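Local coordinates for ABC transporter substrate-binding protein (Streptococcus pneumoniae, PDB 4OHN), which binds histidine between its two lobes and probably delivers this amino acid to the membrane components of an ABC uptake transporter, at residues P63-W66 with D67-E70; D233-F236 with Q237-Q241; I116-A119 with K120-T123; N184-L187 with E188-V192; D9-S12 with K13-N17. All coordinates share one frame; numbering follows the deposited sequence. Where two conformers were deposited one is given.

Contact 1. Residues P63-W66 with D67-E70; sequences PIDW and DLKE. With HIS (histidine), chain B.
The indole of Trp66 is sandwiched between the chain of Lys69 on one face and the imidazole of the bound histidine on the other. Lys69 CD lies 3.5 Å from the centroid of the Trp66 six-membered ring, a CH-pi contact only 9° off the normal. Farther along the same side chain, NZ stands 3.8 Å from the centroid of the five-membered ring as a cation-pi partner. Across the indole, ligand CE1 comes within 3.2 Å of Trp66 CE2. Trp66 NE1 donates to ligand OXT over 3.1 Å (N-H...O angle 153°), and ligand O lies at the ring edge, in its plane. Tryptophan suits this place because it gives both a broad surface and an N-H.

In this family 3 solute-binding protein, the turn leads from strand 58-63 into helix 69-75 and presents the indole to a pocket in which Arg91, Gln130 and Asp179 also bond the ligand.

Lys69 backs the indole from the second shell. A bend at its last torsion (chi4 -63°) brings NZ back to within 2.8 Å of Trp66 O, and Gly132 O takes a further bond from it. Asp65 shapes the turn itself: its O accepts from Leu68 N at 2.9 Å, while OD1 receives Asp67 N at 3.0 Å from above the carboxylate plane. Ile64 CD1 rests against Lys69 CB.

Contact 2. Residues D233-F236 with Q237-Q241; sequences DGKF and QEISQ
Three backbone bonds join Gly234, Lys235 and Phe236 to the next helical turn. Glu238 N donates to Gly234 O at 3.0 Å, Ile239 N to Lys235 O at 2.9 Å, and Ser240 N to Phe236 O at 2.9 Å. The middle bond is nearly straight, with an N-H...O angle of 169°.

A separate side-chain bond fastens the start of the helix. Asp233 OD1 accepts from Lys235 N at 3.0 Å, forming an Asx turn, and OD2 of the same carboxylate makes a salt bridge with Lys54. Gly234 is the N-cap residue of helix 235-244 and is also the first residue to leave helical geometry after helix 217-232. Its positive phi of 94° lets the chain turn from one helix to the other, a conformation that suits glycine because a CB would press on the preceding carbonyl.

The charged pair is weaker. Lys235 NZ and Glu238 OE2 form a long salt bridge of 3.4 Å, its hydrogen bond weak.

Apolar contacts follow. Lys235 CG meets Ile239 CD1 at 3.9 Å, and Ile239 continues onto helix 43-53 at Phe43. Phe236, with CG anti to its own N (chi1 -171°), sends its ring off the helix to Leu47 and edge-to-face with Tyr231. Among the polar tips, Gln237 NE2 bonds Asp247, and Ser240 OG bonds Glu246 O.

Contact 3. Residues I116-A119 with K120-T123; sequences ITTA and KDMT
Met122, the last residue of a short 3-10 turn (119-122), packs back on Ile116 in the loop before it, within the connection between strands 102-111 and 127-130. The methionine can be followed outward. Its CB lies 3.3 Å from Ala119 O, the same carbonyl that accepts the Met122 N-H at 2.9 Å. CG continues past that oxygen and reaches Ile116 CG2 at 4.2 Å. Bends at the next two torsions (chi2 -69°, chi3 -67°) then curl the chain, and SD meets Ile116 CD1 at 4.1 Å, the two side chains crossing nearly at a right angle. A flexible thioether suits this buried corner, since it can fold to follow its neighbours; Leu146 also touches it, as it does the small Ala119.

The outer side of the turn is polar. Asp121 N donates to Thr118 O from well above the carbonyl plane, an i to i+3 bond of the 3-10 kind, and the methyl CG2 of Thr118 packs 3.5 Å from Asp121 OD2. Farther on, Lys120 O is gripped twice, by the backbone N and by OG1 of Thr123, the hydroxyl at 2.7 Å. A water molecule bridges the loop and the turn, accepting from Thr117 N and donating to Asp121 OD2 across 2.6 Å.

Contact 4. Residues N184-L187 with E188-V192; sequences NYYL and EAEGV. With ACT (acetate ion), chain C.
Leu187 and Val192 form the compact part of this contact, at the C-terminal end of helix 180-189. Val192 N donates to Leu187 O at 2.9 Å, and Gly191 N donates to Glu188 O at 3.1 Å. Together with the positive phi of Gly191 (78°), these bonds define a Schellman motif. Glycine takes that backbone angle easily, and the reversal brings Val192 CG2 against Leu187 CD2 at 3.8 Å, the apolar contact that accompanies such a cap. Leucine is buried here because its other neighbours include Tyr196 and Val198 of strand 196-200.

The opposite character prevails on the solvent side. Glu188 extends outward, and Ala189 CB makes a looser approach of 4.2 Å to Tyr185 CE1. Glu190 was modelled in two conformers; in the one described, CG lies over the centre of the Tyr186 ring as a CH-pi contact, which is therefore less certain.

Tyr186 also turns its hydroxyl to an acetate, probably from the crystallisation liquor, donating to OXT at 2.7 Å. The hydroxyls of Tyr186 and Tyr196 together hold this small carboxylate. The Tyr186 side chain is about 12 Å from the bound histidine, so the acetate is separate from the substrate and implies only that these hydroxyls can bind a carboxylate in the crystal.

Contact 5. Residues D9-S12 with K13-N17; sequences DNWS and KYQSN
Tyr14 lays one face of its ring over the carbonyl of Asn10, with Asn10 O 3.3 Å from Tyr14 CD2 and displaced toward the rim. That oxygen also accepts the Tyr14 N-H at 3.2 Å, so backbone and ring of one residue meet the same carbonyl. One residue along, Trp11 and Gln15 run side by side. Gln15 CB sits over a face of the indole, off its centre, and the amide plane stands 84° to the ring. A water joins the two tips, accepting from Trp11 NE1 at 2.9 Å and donating to Gln15 OE1 at 3.0 Å. In the backbone, Gln15 N donates to Trp11 O and Ser16 N to Ser12 O.

A second shell fixes these groups. Gln15 NE2 bonds Tyr55 O, and the Tyr55 ring meets Trp11 edge-to-face. Tyr14 OH bonds Asp216 OD2, while OD1 of that carboxylate takes the N-H of Asn10. Large aromatics with polar ends suit this border, since their rings pack on Thr218 and Leu219 of helix 217-232 while NE1 and OH still find partners. The arrangement is that of a short amphipathic alpha-helix, starting after Asn10 at its N-cap and docked on helix 217-232 just ahead of strand 19-24.

In the fold
Along the chain the order is contact 5, contact 1, contact 3, contact 4, contact 2. The two-lobed fold expected of family 3 solute-binding proteins explains their spread. Contacts 5, 1 and 2 belong to the lobe built from both chain ends, whereas contacts 3 and 4 belong to the lobe formed by the middle of the chain. Contacts 3 and 5 mark the far ends, with centres about 50 Å apart. Contacts 2 and 4, on helices 235-244 and 180-189, lie in different lobes yet come within about 9 Å at their nearest atoms without touching. Contact 1 alone reaches the histidine in the cleft; the other four lie at helix ends and turns away from the pocket.

Contact 1. Residues P63-W66 with D67-E70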
loop_
_atom_site.group_PDB
_atom_site.type_symbol
_atom_site.label_atom_id
_atom_site.label_comp_id
_atom_site.label_asym_id
_atom_site.label_seq_id
_atom_site.Cartn_x
_atom_site.Cartn_y
_atom_site.Cartn_z
ATOM N N PRO A 63 11.015 7.737 4.597
ATOM C CA PRO A 63 10.899 6.286 4.465
ATOM C C PRO A 63 10.882 5.640 5.843
ATOM O O PRO A 63 11.627 6.029 6.737
ATOM C CB PRO A 63 12.146 5.892 3.659
ATOM C CG PRO A 63 13.119 6.988 3.901
ATOM C CD PRO A 63 12.301 8.251 4.107
ATOM N N ILE A 64 10.030 4.634 6.012
ATOM C CA ILE A 64 9.910 3.915 7.275
ATOM C C ILE A 64 10.045 2.418 7.046
ATOM O O ILE A 64 9.909 1.893 5.951
ATOM C CB ILE A 64 8.547 4.193 7.979
ATOM C CG1 ILE A 64 7.371 3.725 7.110
ATOM C CG2 ILE A 64 8.420 5.670 8.346
ATOM C CD1 ILE A 64 6.005 3.802 7.805
ATOM N N ASP A 65 10.293 1.720 8.136
ATOM C CA ASP A 65 10.156 0.288 8.194
ATOM C C ASP A 65 8.648 0.014 8.297
ATOM O O ASP A 65 7.996 0.460 9.242
ATOM C CB ASP A 65 10.905 -0.181 9.452
ATOM C CG ASP A 65 10.764 -1.635 9.733
ATOM O OD1 ASP A 65 9.975 -2.333 9.104
ATOM O OD2 ASP A 65 11.521 -2.099 10.627
ATOM N N TRP A 66 8.092 -0.673 7.315
ATOM C CA TRP A 66 6.644 -0.885 7.249
ATOM C C TRP A 66 6.146 -1.609 8.502
ATOM O O TRP A 66 5.014 -1.387 8.926
ATOM C CB TRP A 66 6.246 -1.609 5.964
ATOM C CG TRP A 66 4.791 -1.547 5.635
ATOM C CD1 TRP A 66 3.921 -2.595 5.554
ATOM C CD2 TRP A 66 4.040 -0.369 5.304
ATOM N NE1 TRP A 66 2.663 -2.139 5.217
ATOM C CE2 TRP A 66 2.721 -0.778 5.035
ATOM C CE3 TRP A 66 4.359 0.984 5.206
ATOM C CZ2 TRP A 66 1.723 0.115 4.693
ATOM C CZ3 TRP A 66 3.362 1.886 4.857
ATOM C CH2 TRP A 66 2.058 1.454 4.595
ATOM N N ASP A 67 6.995 -2.412 9.132
ATOM C CA ASP A 67 6.645 -3.099 10.370
ATOM C C ASP A 67 6.340 -2.152 11.517
ATOM O O ASP A 67 5.632 -2.522 12.464
ATOM C CB ASP A 67 7.782 -4.041 10.797
ATOM C CG ASP A 67 7.989 -5.212 9.854
ATOM O OD1 ASP A 67 7.056 -5.566 9.106
ATOM O OD2 ASP A 67 9.096 -5.817 9.920
ATOM N N LEU A 68 6.921 -0.964 11.471
ATOM C CA LEU A 68 6.876 -0.017 12.573
ATOM C C LEU A 68 5.916 1.142 12.344
ATOM O O LEU A 68 5.896 2.099 13.137
ATOM C CB LEU A 68 8.282 0.553 12.816
ATOM C CG LEU A 68 9.425 -0.452 12.963
ATOM C CD1 LEU A 68 10.697 0.256 13.415
ATOM C CD2 LEU A 68 9.092 -1.575 13.919
ATOM N N LYS A 69 5.116 1.089 11.291
ATOM C CA LYS A 69 4.331 2.254 10.881
ATOM C C LYS A 69 3.395 2.783 11.963
ATOM O O LYS A 69 3.307 3.990 12.139
ATOM C CB LYS A 69 3.581 1.972 9.586
ATOM C CG LYS A 69 2.576 0.860 9.682
ATOM C CD LYS A 69 2.151 0.419 8.302
ATOM C CE LYS A 69 1.393 -0.891 8.315
ATOM N NZ LYS A 69 2.247 -2.014 8.807
ATOM N N GLU A 70 2.739 1.906 12.705
ATOM C CA GLU A 70 1.838 2.351 13.770
ATOM C C GLU A 70 2.630 3.056 14.852
ATOM O O GLU A 70 2.212 4.121 15.331
ATOM C CB GLU A 70 1.052 1.165 14.333
ATOM C CG GLU A 70 0.184 1.503 15.550
ATOM C CD GLU A 70 0.941 1.450 16.872
ATOM O OE1 GLU A 70 1.884 0.637 17.000
ATOM O OE2 GLU A 70 0.595 2.229 17.788
HETATM N N HIS B . -1.534 -2.461 1.137
HETATM C CA HIS B . -0.680 -3.188 2.108
HETATM C C HIS B . -0.757 -2.549 3.476
HETATM O O HIS B . -1.441 -1.511 3.628
HETATM C CB HIS B . 0.771 -3.366 1.602
HETATM C CG HIS B . 1.677 -2.173 1.686
HETATM N ND1 HIS B . 3.022 -2.319 1.985
HETATM C CD2 HIS B . 1.497 -0.854 1.425
HETATM C CE1 HIS B . 3.613 -1.141 1.934
HETATM N NE2 HIS B . 2.712 -0.235 1.590
HETATM O OXT HIS B . -0.133 -3.109 4.403
#

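Contact 2. Residues D233-F236 with Q237-Q241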
loop_
_atom_site.group_PDB
_atom_site.type_symbol
_atom_site.label_atom_id
_atom_site.label_comp_id
_atom_site.label_asym_id
_atom_site.label_seq_id
_atom_site.Cartn_x
_atom_site.Cartn_y
_atom_site.Cartn_z
ATOM N N ASP A 233 -10.486 19.153 -10.926
ATOM C CA ASP A 233 -9.545 20.049 -11.595
ATOM C C ASP A 233 -8.624 19.375 -12.606
ATOM O O ASP A 233 -7.738 20.027 -13.174
ATOM C CB ASP A 233 -8.747 20.922 -10.600
ATOM C CG ASP A 233 -7.807 20.143 -9.730
ATOM O OD1 ASP A 233 -7.478 18.974 -10.029
ATOM O OD2 ASP A 233 -7.381 20.721 -8.690
ATOM N N GLY A 234 -8.834 18.081 -12.811
ATOM C CA GLY A 234 -8.050 17.316 -13.767
ATOM C C GLY A 234 -6.849 16.607 -13.167
ATOM O O GLY A 234 -6.288 15.690 -13.792
ATOM N N LYS A 235 -6.439 16.998 -11.969
ATOM C CA LYS A 235 -5.188 16.502 -11.440
ATOM C C LYS A 235 -5.267 15.032 -11.019
ATOM O O LYS A 235 -4.345 14.256 -11.291
ATOM C CB LYS A 235 -4.734 17.382 -10.276
ATOM C CG LYS A 235 -3.355 17.046 -9.733
ATOM C CD LYS A 235 -2.284 17.132 -10.810
ATOM C CE LYS A 235 -1.210 18.141 -10.485
ATOM N NZ LYS A 235 -0.248 18.252 -11.623
ATOM N N PHE A 236 -6.342 14.618 -10.367
ATOM C CA PHE A 236 -6.442 13.220 -9.989
ATOM C C PHE A 236 -6.383 12.327 -11.222
ATOM O O PHE A 236 -5.670 11.311 -11.252
ATOM C CB PHE A 236 -7.720 12.935 -9.187
ATOM C CG PHE A 236 -7.755 11.557 -8.598
ATOM C CD1 PHE A 236 -7.306 11.329 -7.316
ATOM C CD2 PHE A 236 -8.194 10.491 -9.352
ATOM C CE1 PHE A 236 -7.324 10.061 -6.777
ATOM C CE2 PHE A 236 -8.204 9.216 -8.806
ATOM C CZ PHE A 236 -7.760 9.020 -7.521
ATOM N N GLN A 237 -7.108 12.709 -12.262
ATOM C CA GLN A 237 -7.108 11.942 -13.494
ATOM C C GLN A 237 -5.740 11.901 -14.155
ATOM O O GLN A 237 -5.323 10.855 -14.669
ATOM C CB GLN A 237 -8.136 12.507 -14.476
ATOM C CG GLN A 237 -9.563 12.209 -14.081
ATOM C CD GLN A 237 -9.772 10.758 -13.734
ATOM O OE1 GLN A 237 -9.363 9.864 -14.472
ATOM N NE2 GLN A 237 -10.379 10.513 -12.588
ATOM N N GLU A 238 -5.043 13.031 -14.153
ATOM C CA GLU A 238 -3.699 13.091 -14.714
ATOM C C GLU A 238 -2.771 12.122 -13.974
ATOM O O GLU A 238 -2.031 11.365 -14.599
ATOM C CB GLU A 238 -3.182 14.519 -14.611
ATOM C CG GLU A 238 -1.730 14.738 -15.014
ATOM C CD GLU A 238 -1.242 16.126 -14.627
ATOM O OE1 GLU A 238 -2.082 17.040 -14.490
ATOM O OE2 GLU A 238 -0.020 16.299 -14.454
ATOM N N ILE A 239 -2.788 12.152 -12.647
ATOM C CA ILE A 239 -1.917 11.286 -11.846
ATOM C C ILE A 239 -2.284 9.812 -12.067
ATOM O O ILE A 239 -1.409 8.950 -12.218
ATOM C CB ILE A 239 -2.002 11.667 -10.363
ATOM C CG1 ILE A 239 -1.475 13.095 -10.139
ATOM C CG2 ILE A 239 -1.209 10.698 -9.519
ATOM C CD1 ILE A 239 -1.793 13.654 -8.758
ATOM N N SER A 240 -3.578 9.533 -12.129
ATOM C CA SER A 240 -4.061 8.178 -12.338
ATOM C C SER A 240 -3.602 7.613 -13.684
ATOM O O SER A 240 -3.143 6.466 -13.781
ATOM C CB SER A 240 -5.590 8.173 -12.192
ATOM O OG SER A 240 -6.124 6.867 -12.259
ATOM N N GLN A 241 -3.709 8.426 -14.730
ATOM C CA GLN A 241 -3.302 7.990 -16.059
ATOM C C GLN A 241 -1.805 7.757 -16.110
ATOM O O GLN A 241 -1.335 6.815 -16.757
ATOM C CB GLN A 241 -3.697 9.021 -17.119
ATOM C CG GLN A 241 -5.187 9.048 -17.440
ATOM C CD GLN A 241 -5.678 7.759 -18.076
ATOM O OE1 GLN A 241 -4.947 7.097 -18.815
ATOM N NE2 GLN A 241 -6.920 7.392 -17.785
#

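Contact 3. Residues I116-A119 with K120-T123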
loop_
_atom_site.group_PDB
_atom_site.type_symbol
_atom_site.label_atom_id
_atom_site.label_comp_id
_atom_site.label_asym_id
_atom_site.label_seq_id
_atom_site.Cartn_x
_atom_site.Cartn_y
_atom_site.Cartn_z
ATOM N N ILE A 116 0.517 -23.265 -11.070
ATOM C CA ILE A 116 -0.436 -22.924 -10.004
ATOM C C ILE A 116 -1.190 -21.664 -10.389
ATOM O O ILE A 116 -0.599 -20.580 -10.488
ATOM C CB ILE A 116 0.287 -22.678 -8.662
ATOM C CG1 ILE A 116 1.050 -23.916 -8.225
ATOM C CG2 ILE A 116 -0.724 -22.255 -7.594
ATOM C CD1 ILE A 116 2.007 -23.694 -7.071
ATOM N N THR A 117 -2.494 -21.797 -10.598
ATOM C CA THR A 117 -3.354 -20.672 -10.949
ATOM C C THR A 117 -4.568 -20.581 -10.017
ATOM O O THR A 117 -5.511 -19.847 -10.284
ATOM C CB THR A 117 -3.863 -20.763 -12.395
ATOM O OG1 THR A 117 -4.660 -21.939 -12.562
ATOM C CG2 THR A 117 -2.678 -20.797 -13.389
ATOM N N THR A 118 -4.552 -21.347 -8.929
ATOM C CA THR A 118 -5.640 -21.336 -7.965
ATOM C C THR A 118 -5.062 -21.583 -6.586
ATOM O O THR A 118 -4.064 -22.285 -6.454
ATOM C CB THR A 118 -6.691 -22.393 -8.325
ATOM O OG1 THR A 118 -7.811 -22.269 -7.434
ATOM C CG2 THR A 118 -6.166 -23.799 -8.218
ATOM N N ALA A 119 -5.707 -21.049 -5.554
ATOM C CA ALA A 119 -5.253 -21.237 -4.173
ATOM C C ALA A 119 -5.182 -22.712 -3.814
ATOM O O ALA A 119 -4.278 -23.123 -3.082
ATOM C CB ALA A 119 -6.192 -20.524 -3.217
ATOM N N LYS A 120 -6.103 -23.551 -4.270
ATOM C CA LYS A 120 -6.031 -24.939 -3.834
ATOM C C LYS A 120 -4.782 -25.660 -4.309
ATOM O O LYS A 120 -4.358 -26.631 -3.683
ATOM C CB LYS A 120 -7.303 -25.718 -4.134
ATOM C CG LYS A 120 -7.627 -26.019 -5.545
ATOM C CD LYS A 120 -9.000 -26.690 -5.536
ATOM C CE LYS A 120 -9.335 -27.406 -6.824
ATOM N NZ LYS A 120 -10.811 -27.622 -6.936
ATOM N N ASP A 121 -4.145 -25.186 -5.370
ATOM C CA ASP A 121 -2.924 -25.815 -5.823
ATOM C C ASP A 121 -1.688 -25.313 -5.062
ATOM O O ASP A 121 -0.562 -25.710 -5.376
ATOM C CB ASP A 121 -2.809 -25.724 -7.346
ATOM C CG ASP A 121 -3.777 -26.659 -8.052
ATOM O OD1 ASP A 121 -4.287 -27.604 -7.423
ATOM O OD2 ASP A 121 -4.050 -26.442 -9.256
ATOM N N MET A 122 -1.913 -24.494 -4.033
ATOM C CA MET A 122 -0.867 -24.174 -3.051
ATOM C C MET A 122 -0.797 -25.181 -1.919
ATOM O O MET A 122 -0.039 -24.984 -0.956
ATOM C CB MET A 122 -1.093 -22.773 -2.484
ATOM C CG MET A 122 -0.736 -21.662 -3.448
ATOM S SD MET A 122 1.052 -21.520 -3.777
ATOM C CE MET A 122 1.650 -20.987 -2.173
ATOM N N THR A 123 -1.586 -26.238 -1.994
ATOM C CA THR A 123 -1.611 -27.241 -0.945
ATOM C C THR A 123 -0.201 -27.802 -0.770
ATOM O O THR A 123 0.430 -28.266 -1.721
ATOM C CB THR A 123 -2.673 -28.332 -1.218
ATOM O OG1 THR A 123 -3.973 -27.713 -1.238
ATOM C CG2 THR A 123 -2.636 -29.393 -0.111
HETATM O O HOH W 1 -3.362 -24.603 -11.007
#

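Contact 4. Residues N184-L187 with E188-V192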
loop_
_atom_site.group_PDB
_atom_site.type_symbol
_atom_site.label_atom_id
_atom_site.label_comp_id
_atom_site.label_asym_id
_atom_site.label_seq_id
_atom_site.Cartn_x
_atom_site.Cartn_y
_atom_site.Cartn_z
ATOM N N ASN A 184 1.187 -5.836 -10.596
ATOM C CA ASN A 184 0.996 -5.413 -11.995
ATOM C C ASN A 184 2.105 -4.454 -12.427
ATOM O O ASN A 184 2.709 -4.614 -13.490
ATOM C CB ASN A 184 -0.351 -4.704 -12.180
ATOM C CG ASN A 184 -1.549 -5.646 -12.169
ATOM O OD1 ASN A 184 -1.416 -6.850 -12.339
ATOM N ND2 ASN A 184 -2.744 -5.071 -12.005
ATOM N N TYR A 185 2.394 -3.447 -11.610
ATOM C CA TYR A 185 3.388 -2.459 -11.990
ATOM C C TYR A 185 4.798 -3.059 -12.011
ATOM O O TYR A 185 5.566 -2.856 -12.961
ATOM C CB TYR A 185 3.336 -1.243 -11.048
ATOM C CG TYR A 185 4.265 -0.138 -11.462
ATOM C CD1 TYR A 185 5.590 -0.140 -11.062
ATOM C CD2 TYR A 185 3.819 0.903 -12.264
ATOM C CE1 TYR A 185 6.465 0.842 -11.453
ATOM C CE2 TYR A 185 4.675 1.897 -12.657
ATOM C CZ TYR A 185 5.997 1.874 -12.240
ATOM O OH TYR A 185 6.857 2.884 -12.628
ATOM N N TYR A 186 5.137 -3.771 -10.946
ATOM C CA TYR A 186 6.463 -4.365 -10.823
ATOM C C TYR A 186 6.763 -5.300 -11.983
ATOM O O TYR A 186 7.829 -5.231 -12.603
ATOM C CB TYR A 186 6.544 -5.141 -9.514
ATOM C CG TYR A 186 7.821 -5.949 -9.366
ATOM C CD1 TYR A 186 7.931 -7.209 -9.923
ATOM C CD2 TYR A 186 8.888 -5.462 -8.655
ATOM C CE1 TYR A 186 9.096 -7.954 -9.809
ATOM C CE2 TYR A 186 10.071 -6.208 -8.524
ATOM C CZ TYR A 186 10.157 -7.451 -9.112
ATOM O OH TYR A 186 11.320 -8.187 -8.975
ATOM N N LEU A 187 5.832 -6.197 -12.266
ATOM C CA LEU A 187 6.127 -7.220 -13.274
ATOM C C LEU A 187 6.286 -6.590 -14.644
ATOM O O LEU A 187 7.169 -6.994 -15.429
ATOM C CB LEU A 187 5.038 -8.279 -13.269
ATOM C CG LEU A 187 4.999 -9.153 -12.010
ATOM C CD1 LEU A 187 3.742 -10.020 -11.993
ATOM C CD2 LEU A 187 6.228 -10.032 -11.877
ATOM N N GLU A 188 5.477 -5.588 -14.945
ATOM C CA GLU A 188 5.610 -4.885 -16.216
ATOM C C GLU A 188 6.926 -4.103 -16.282
ATOM O O GLU A 188 7.627 -4.137 -17.295
ATOM C CB GLU A 188 4.416 -3.977 -16.468
ATOM C CG GLU A 188 4.369 -3.422 -17.875
ATOM C CD GLU A 188 3.015 -2.835 -18.232
ATOM O OE1 GLU A 188 2.280 -2.413 -17.314
ATOM O OE2 GLU A 188 2.685 -2.801 -19.437
ATOM N N ALA A 189 7.277 -3.424 -15.197
ATOM C CA ALA A 189 8.487 -2.611 -15.171
ATOM C C ALA A 189 9.738 -3.456 -15.340
ATOM O O ALA A 189 10.704 -3.029 -15.959
ATOM C CB ALA A 189 8.559 -1.839 -13.892
ATOM N N GLU A 190 9.705 -4.669 -14.801
ATOM C CA GLU A 190 10.848 -5.563 -14.861
ATOM C C GLU A 190 10.811 -6.471 -16.103
ATOM O O GLU A 190 11.713 -7.280 -16.308
ATOM C CB GLU A 190 10.932 -6.393 -13.576
ATOM C CG GLU A 190 10.932 -5.575 -12.276
ATOM C CD GLU A 190 12.064 -4.575 -12.173
ATOM O OE1 GLU A 190 13.160 -4.870 -12.678
ATOM O OE2 GLU A 190 11.847 -3.495 -11.574
ATOM N N GLY A 191 9.759 -6.349 -16.915
ATOM C CA GLY A 191 9.678 -7.046 -18.192
ATOM C C GLY A 191 9.318 -8.515 -18.086
ATOM O O GLY A 191 9.517 -9.273 -19.057
ATOM N N VAL A 192 8.757 -8.922 -16.949
ATOM C CA VAL A 192 8.525 -10.335 -16.668
ATOM C C VAL A 192 7.073 -10.696 -16.360
ATOM O O VAL A 192 6.811 -11.739 -15.766
ATOM C CB VAL A 192 9.455 -10.858 -15.534
ATOM C CG1 VAL A 192 10.927 -10.814 -15.988
ATOM C CG2 VAL A 192 9.257 -10.089 -14.251
HETATM C C ACT C . 10.959 -11.411 -10.523
HETATM O O ACT C . 11.298 -12.308 -11.333
HETATM O OXT ACT C . 11.578 -10.322 -10.600
HETATM C CH3 ACT C . 9.863 -11.656 -9.542
#

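Contact 5. Residues D9-S12 with K13-N17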
loop_
_atom_site.group_PDB
_atom_site.type_symbol
_atom_site.label_atom_id
_atom_site.label_comp_id
_atom_site.label_asym_id
_atom_site.label_seq_id
_atom_site.Cartn_x
_atom_site.Cartn_y
_atom_site.Cartn_z
ATOM N N ASP A 9 -5.020 17.652 17.870
ATOM C CA ASP A 9 -5.521 18.149 16.573
ATOM C C ASP A 9 -4.552 19.216 16.029
ATOM O O ASP A 9 -4.773 20.420 16.234
ATOM C CB ASP A 9 -6.948 18.708 16.764
ATOM C CG ASP A 9 -7.759 18.836 15.449
ATOM O OD1 ASP A 9 -7.425 18.206 14.433
ATOM O OD2 ASP A 9 -8.782 19.553 15.439
ATOM N N ASN A 10 -3.501 18.768 15.331
ATOM C CA ASN A 10 -2.314 19.555 15.026
ATOM C C ASN A 10 -2.345 20.306 13.718
ATOM O O ASN A 10 -1.314 20.808 13.272
ATOM C CB ASN A 10 -1.080 18.643 15.003
ATOM C CG ASN A 10 -0.760 18.043 16.350
ATOM O OD1 ASN A 10 -1.187 18.545 17.384
ATOM N ND2 ASN A 10 0.017 16.963 16.343
ATOM N N TRP A 11 -3.518 20.392 13.094
ATOM C CA TRP A 11 -3.634 21.096 11.825
ATOM C C TRP A 11 -2.958 22.467 11.843
ATOM O O TRP A 11 -2.224 22.808 10.922
ATOM C CB TRP A 11 -5.108 21.241 11.373
ATOM C CG TRP A 11 -5.168 22.072 10.140
ATOM C CD1 TRP A 11 -5.561 23.375 10.044
ATOM C CD2 TRP A 11 -4.746 21.686 8.828
ATOM N NE1 TRP A 11 -5.413 23.819 8.760
ATOM C CE2 TRP A 11 -4.911 22.803 7.991
ATOM C CE3 TRP A 11 -4.247 20.501 8.282
ATOM C CZ2 TRP A 11 -4.597 22.764 6.633
ATOM C CZ3 TRP A 11 -3.929 20.469 6.950
ATOM C CH2 TRP A 11 -4.110 21.594 6.135
ATOM N N SER A 12 -3.198 23.242 12.884
ATOM C CA SER A 12 -2.666 24.598 12.921
ATOM C C SER A 12 -1.138 24.600 12.875
ATOM O O SER A 12 -0.542 25.514 12.309
ATOM C CB SER A 12 -3.178 25.393 14.132
ATOM O OG SER A 12 -2.678 24.874 15.348
ATOM N N LYS A 13 -0.516 23.575 13.453
ATOM C CA LYS A 13 0.936 23.429 13.407
ATOM C C LYS A 13 1.415 23.108 11.988
ATOM O O LYS A 13 2.370 23.722 11.511
ATOM C CB LYS A 13 1.394 22.329 14.371
ATOM C CG LYS A 13 2.860 21.904 14.228
ATOM C CD LYS A 13 3.143 20.628 15.016
ATOM C CE LYS A 13 4.414 19.945 14.536
ATOM N NZ LYS A 13 4.667 18.671 15.263
ATOM N N TYR A 14 0.781 22.145 11.317
ATOM C CA TYR A 14 1.205 21.811 9.956
ATOM C C TYR A 14 1.068 23.033 9.062
ATOM O O TYR A 14 1.941 23.337 8.249
ATOM C CB TYR A 14 0.390 20.655 9.362
ATOM C CG TYR A 14 0.287 19.450 10.267
ATOM C CD1 TYR A 14 1.414 18.900 10.844
ATOM C CD2 TYR A 14 -0.952 18.882 10.559
ATOM C CE1 TYR A 14 1.314 17.827 11.683
ATOM C CE2 TYR A 14 -1.067 17.809 11.394
ATOM C CZ TYR A 14 0.073 17.279 11.952
ATOM O OH TYR A 14 -0.003 16.189 12.784
ATOM N N GLN A 15 -0.045 23.741 9.226
ATOM C CA GLN A 15 -0.328 24.911 8.420
ATOM C C GLN A 15 0.678 26.043 8.670
ATOM O O GLN A 15 1.136 26.681 7.721
ATOM C CB GLN A 15 -1.773 25.368 8.665
ATOM C CG GLN A 15 -2.197 26.607 7.890
ATOM C CD GLN A 15 -2.363 26.343 6.413
ATOM O OE1 GLN A 15 -3.472 26.087 5.935
ATOM N NE2 GLN A 15 -1.265 26.404 5.676
ATOM N N SER A 16 1.024 26.304 9.930
ATOM C CA SER A 16 1.939 27.399 10.242
ATOM C C SER A 16 3.394 27.048 9.929
ATOM O O SER A 16 4.173 27.916 9.539
ATOM C CB SER A 16 1.792 27.848 11.702
ATOM O OG SER A 16 2.072 26.796 12.603
ATOM N N ASN A 17 3.748 25.775 10.083
ATOM C CA ASN A 17 5.091 25.315 9.735
ATOM C C ASN A 17 5.237 25.093 8.230
ATOM O O ASN A 17 6.352 24.942 7.735
ATOM C CB ASN A 17 5.397 23.979 10.408
ATOM C CG ASN A 17 5.676 24.104 11.880
ATOM O OD1 ASN A 17 5.932 25.185 12.391
ATOM N ND2 ASN A 17 5.655 22.969 12.571
HETATM O O HOH W 2 -5.792 26.553 7.846
#